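Local coordinates for succinoglycan biosynthesis protein (Bacillus cereus ATCC 14579, PDB 2QGM), which is of unknown function but belongs to the erythromycin esterase-like family, whose best-known members hydrolyse the lactone ring of macrolide antibiotics, at residues Gly80-Gly85 against Pro406-Gly411; Thr342-Asn347 against Ile433-Lys438. All coordinates share one frame; numbering follows the deposited sequence.

Interaction 1: Gly80-Gly85 against Pro406-Gly411; sequences GENTHG and PLLSIG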
# COMPACT_ATOMS: atom_id res chain seq x y z
N GLY A 80 0.83 5.83 -3.51
CA GLY A 80 2.17 5.60 -2.98
C GLY A 80 2.71 6.63 -2.01
O GLY A 80 2.07 7.63 -1.70
N GLU A 81 3.91 6.34 -1.51
CA GLU A 81 4.63 7.23 -0.60
C GLU A 81 6.11 7.10 -0.93
O GLU A 81 6.65 5.98 -1.06
CB GLU A 81 4.34 6.86 0.87
CG GLU A 81 4.38 5.38 1.18
CD GLU A 81 3.78 5.06 2.53
OE1 GLU A 81 2.67 5.56 2.82
OE2 GLU A 81 4.41 4.32 3.32
N ASN A 82 6.77 8.24 -1.08
CA ASN A 82 8.19 8.27 -1.44
C ASN A 82 9.09 7.63 -0.39
O ASN A 82 10.13 7.05 -0.72
CB ASN A 82 8.64 9.71 -1.71
CG ASN A 82 9.72 9.78 -2.76
OD1 ASN A 82 10.32 8.76 -3.11
ND2 ASN A 82 9.99 10.98 -3.28
N THR A 83 8.70 7.75 0.87
CA THR A 83 9.45 7.13 1.96
C THR A 83 8.41 6.56 2.89
O THR A 83 7.20 6.71 2.66
CB THR A 83 10.30 8.15 2.76
OG1 THR A 83 9.47 8.78 3.76
CG2 THR A 83 10.88 9.21 1.84
N HIS A 84 8.87 5.89 3.95
CA HIS A 84 7.98 5.31 4.96
C HIS A 84 8.09 6.15 6.23
O HIS A 84 7.77 5.68 7.31
CB HIS A 84 8.39 3.87 5.26
CG HIS A 84 7.82 2.86 4.31
ND1 HIS A 84 8.49 1.71 3.94
CD2 HIS A 84 6.61 2.80 3.70
CE1 HIS A 84 7.73 0.99 3.14
NE2 HIS A 84 6.58 1.63 2.98
N GLY A 85 8.53 7.40 6.09
CA GLY A 85 8.65 8.24 7.27
C GLY A 85 8.56 9.75 7.09
O GLY A 85 9.20 10.50 7.82
N PRO A 406 17.15 9.78 -12.65
CA PRO A 406 17.14 9.21 -11.30
C PRO A 406 15.81 9.50 -10.59
O PRO A 406 15.27 10.60 -10.70
CB PRO A 406 18.31 9.91 -10.62
CG PRO A 406 19.25 10.17 -11.76
CD PRO A 406 18.31 10.66 -12.84
N LEU A 407 15.30 8.49 -9.89
CA LEU A 407 14.05 8.65 -9.15
C LEU A 407 14.34 8.22 -7.72
O LEU A 407 14.87 7.14 -7.47
CB LEU A 407 12.94 7.77 -9.73
CG LEU A 407 11.61 7.79 -8.96
CD1 LEU A 407 10.94 9.15 -9.12
CD2 LEU A 407 10.69 6.70 -9.49
N LEU A 408 13.99 9.09 -6.78
CA LEU A 408 14.22 8.82 -5.37
C LEU A 408 13.28 7.73 -4.87
O LEU A 408 12.12 7.69 -5.26
CB LEU A 408 13.97 10.08 -4.55
CG LEU A 408 14.02 9.87 -3.04
CD1 LEU A 408 15.46 9.59 -2.62
CD2 LEU A 408 13.45 11.09 -2.32
N SER A 409 13.79 6.86 -4.00
CA SER A 409 12.99 5.79 -3.43
C SER A 409 13.69 5.32 -2.16
O SER A 409 14.78 4.76 -2.20
CB SER A 409 12.83 4.64 -4.42
OG SER A 409 11.77 3.78 -4.03
N ILE A 410 13.05 5.58 -1.02
CA ILE A 410 13.62 5.21 0.28
C ILE A 410 12.69 4.28 1.05
O ILE A 410 11.52 4.59 1.26
CB ILE A 410 13.86 6.47 1.15
CG1 ILE A 410 14.76 7.46 0.40
CG2 ILE A 410 14.51 6.06 2.47
CD1 ILE A 410 14.95 8.78 1.12
N GLY A 411 13.23 3.14 1.47
CA GLY A 411 12.45 2.18 2.22
C GLY A 411 12.50 2.43 3.72
O GLY A 411 12.79 3.54 4.17
O HOH W 1 11.24 5.62 5.50
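Thr-83 OG1 is held by two hydrogen bonds. Thr-83 OG1 accepts from Gly-85 N at 2.9 Å in a nearly straight bond, which closes an ST turn, and it also bonds to the hydroxyl of Ser-86 just beyond the loop. With chi1 84°, OG1 sits in the crowded position between the backbone N and the carbonyl carbon, where it meets the N-H two residues on. That puts the methyl CG2 of Thr-83 anti to the carbonyl carbon, where it lies alongside Ile-410, 4.1 Å from Ile-410 CB, with both side chains pointing the same way. The loop follows strand 76-79 of the main sheet, and its Gly-Glu-Asn-Thr-His-Gly run resembles the Gly-Glu-x-x-His motif of erythromycin esterase-like proteins, so the loop probably lines the active site. Against it, 406-411 leaves strand 404-408 of a small two-stranded antiparallel sheet and runs nearly in step with the loop, their directions 18° apart. One direct backbone hydrogen bond joins them: Ile-410 N gives its hydrogen to Asn-82 O at 3.3 Å, long but straight (170°) and nearly along the C=O axis. The Ile-410 carbonyl then turns to the CA-H of Thr-83, with Ile-410 O 3.4 Å from Thr-83 CA, and takes a hydrogen bond from His-306, whose ring also meets that of His-84 edge-to-face. Farther along, a water bridges the two segments, accepting from His-84 N and donating to Gly-411 O at 2.9 Å. At the other end the flat amide of Asn-82 crosses Leu-408 at about a right angle, Asn-82 CG 4.0 Å from Leu-408 CD2.

Interaction 2: Thr342-Asn347 against Ile433-Lys438; sequences TTTEGN and IFHIRK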
# COMPACT_ATOMS: atom_id res chain seq x y z
N THR A 342 6.11 12.02 -4.55
CA THR A 342 7.43 12.58 -4.76
C THR A 342 7.71 13.73 -3.80
O THR A 342 6.81 14.48 -3.42
CB THR A 342 7.64 13.10 -6.22
OG1 THR A 342 6.61 14.04 -6.57
CG2 THR A 342 7.61 11.95 -7.21
N THR A 343 8.96 13.83 -3.37
CA THR A 343 9.39 14.89 -2.48
C THR A 343 10.80 15.28 -2.88
O THR A 343 11.51 14.48 -3.49
CB THR A 343 9.33 14.47 -1.00
OG1 THR A 343 9.65 15.60 -0.18
CG2 THR A 343 10.32 13.35 -0.72
N THR A 344 11.20 16.49 -2.55
CA THR A 344 12.53 16.97 -2.92
C THR A 344 13.60 16.91 -1.84
O THR A 344 14.67 16.32 -2.04
CB THR A 344 12.46 18.41 -3.45
OG1 THR A 344 11.63 18.45 -4.62
CG2 THR A 344 13.85 18.93 -3.80
N GLU A 345 13.31 17.50 -0.69
CA GLU A 345 14.28 17.55 0.40
C GLU A 345 13.65 17.47 1.79
O GLU A 345 12.44 17.64 1.95
CB GLU A 345 15.08 18.85 0.28
CG GLU A 345 14.20 20.09 0.13
CD GLU A 345 14.99 21.38 0.03
OE1 GLU A 345 15.67 21.75 1.01
OE2 GLU A 345 14.93 22.04 -1.03
N GLY A 346 14.49 17.21 2.78
CA GLY A 346 14.00 17.13 4.15
C GLY A 346 14.53 15.92 4.88
O GLY A 346 15.36 15.17 4.36
N ASN A 347 14.06 15.74 6.11
CA ASN A 347 14.46 14.62 6.96
C ASN A 347 13.29 13.64 7.04
O ASN A 347 12.14 14.03 6.86
CB ASN A 347 14.80 15.10 8.37
CG ASN A 347 16.10 15.88 8.43
OD1 ASN A 347 16.37 16.60 9.39
ND2 ASN A 347 16.93 15.72 7.40
N ILE A 433 1.23 11.96 -10.04
CA ILE A 433 2.09 12.10 -8.89
C ILE A 433 1.63 13.30 -8.08
O ILE A 433 1.01 14.22 -8.62
CB ILE A 433 3.60 12.34 -9.25
CG1 ILE A 433 3.75 13.62 -10.08
CG2 ILE A 433 4.15 11.14 -10.00
CD1 ILE A 433 5.17 14.11 -10.15
N PHE A 434 1.86 13.25 -6.78
CA PHE A 434 1.57 14.40 -5.93
C PHE A 434 2.92 14.72 -5.31
O PHE A 434 3.55 13.89 -4.65
CB PHE A 434 0.48 14.13 -4.87
CG PHE A 434 0.82 13.08 -3.83
CD1 PHE A 434 1.28 13.45 -2.56
CD2 PHE A 434 0.62 11.74 -4.10
CE1 PHE A 434 1.52 12.49 -1.58
CE2 PHE A 434 0.86 10.77 -3.12
CZ PHE A 434 1.31 11.14 -1.86
N HIS A 435 3.38 15.94 -5.59
CA HIS A 435 4.67 16.38 -5.10
C HIS A 435 4.55 17.29 -3.89
O HIS A 435 3.66 18.14 -3.81
CB HIS A 435 5.41 17.13 -6.22
CG HIS A 435 6.83 17.46 -5.89
ND1 HIS A 435 7.81 16.50 -5.80
CD2 HIS A 435 7.43 18.64 -5.59
CE1 HIS A 435 8.95 17.07 -5.46
NE2 HIS A 435 8.75 18.37 -5.32
N ILE A 436 5.44 17.06 -2.93
CA ILE A 436 5.54 17.87 -1.72
C ILE A 436 7.02 18.21 -1.63
O ILE A 436 7.83 17.39 -1.22
CB ILE A 436 5.13 17.10 -0.43
CG1 ILE A 436 3.67 16.64 -0.54
CG2 ILE A 436 5.32 18.00 0.80
CD1 ILE A 436 3.15 15.92 0.70
N ARG A 437 7.38 19.42 -2.05
CA ARG A 437 8.78 19.83 -2.06
C ARG A 437 9.54 19.52 -0.77
O ARG A 437 10.49 18.75 -0.77
CB ARG A 437 8.90 21.32 -2.36
CG ARG A 437 10.32 21.80 -2.55
CD ARG A 437 10.36 23.31 -2.63
NE ARG A 437 9.62 23.82 -3.79
CZ ARG A 437 9.24 25.09 -3.92
NH1 ARG A 437 9.52 25.97 -2.97
NH2 ARG A 437 8.59 25.47 -5.01
N LYS A 438 9.12 20.14 0.33
CA LYS A 438 9.80 19.91 1.60
C LYS A 438 9.00 19.02 2.55
O LYS A 438 7.80 19.23 2.77
CB LYS A 438 10.11 21.24 2.30
CG LYS A 438 11.14 22.10 1.58
CD LYS A 438 11.53 23.34 2.40
CE LYS A 438 12.58 24.17 1.68
NZ LYS A 438 13.07 25.31 2.52
O HOH W 2 4.56 13.23 -2.09
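His-435 reaches across to the neighbouring strand with CG anti to the backbone N (chi1 -172°). His-435 CB already lies 3.3 Å from Thr-342 OG1, and the ring crosses the threonine side chain at about a right angle. His-435 ND1 comes edge-on to the same hydroxyl, 2.8 Å from Thr-342 OG1 in a hydrogen bond that either partner could donate. Next round the ring, His-435 CE1 lies 3.1 Å from Thr-344 OG1 and also passes the carbonyl carbon of Thr-343. At the tip, NE2 makes a weak, bent bond (122°) to Thr-344 OG1, a hydroxyl whose stronger partner is the carbonyl of Asn-375. ND1 is gripped firmly and NE2 only weakly by threonine hydroxyls of the same segment, which probably restricts the turning of the ring, while Leu-378 and Phe-386 pack against it. Strands 342-344 and 433-436 are parallel neighbours in the large mixed sheet, 24° apart in direction. Thr-342 supplies both regular rungs: its N donates to Phe-434 O, and Thr-342 O accepts from Ile-436 N at 3.0 Å. A water donates to Thr-342 O and Phe-434 O as well. On the other face, Thr-343 OG1, anti to its backbone N, donates to Ile-436 O at 2.8 Å, almost along the C=O axis, and bonds also to Thr-439. Both segments then turn a corner. There Arg-437 O accepts two consecutive N-H groups, Thr-344 N on a lone pair and Glu-345 N nearly along the axis at 3.1 Å. At the corner itself, Glu-345 and Lys-438 lie side by side, Glu-345 CG 3.9 Å from Lys-438 CG, though Glu-345 OE1 and Lys-438 NZ stay 4.7 Å from each other.

How the interactions relate
The two contacts sit side by side, about 10 Å between centres, and touch directly: the side chain of Asn-82 lies against the backbone of Thr-342 and Thr-343, and Gly-80 O meets the Phe-434 ring. Along the chain their segments alternate, in the order 80-85, 342-347, 406-411, 433-438. Strand 336-344 lies between 76-79 and 432-439 in the main sheet, all three parallel, so the loop of interaction 1 leaves the sheet beside the strand pair of interaction 2. Helix 87-104 packs on Glu-81 and Asn-82 as well as on Phe-434 and Ile-436, while helix 374-380 touches both Leu-408 and Thr-342. The loop and strand ends thus gather at the C-terminal edge of the parallel strands, where the active site probably lies.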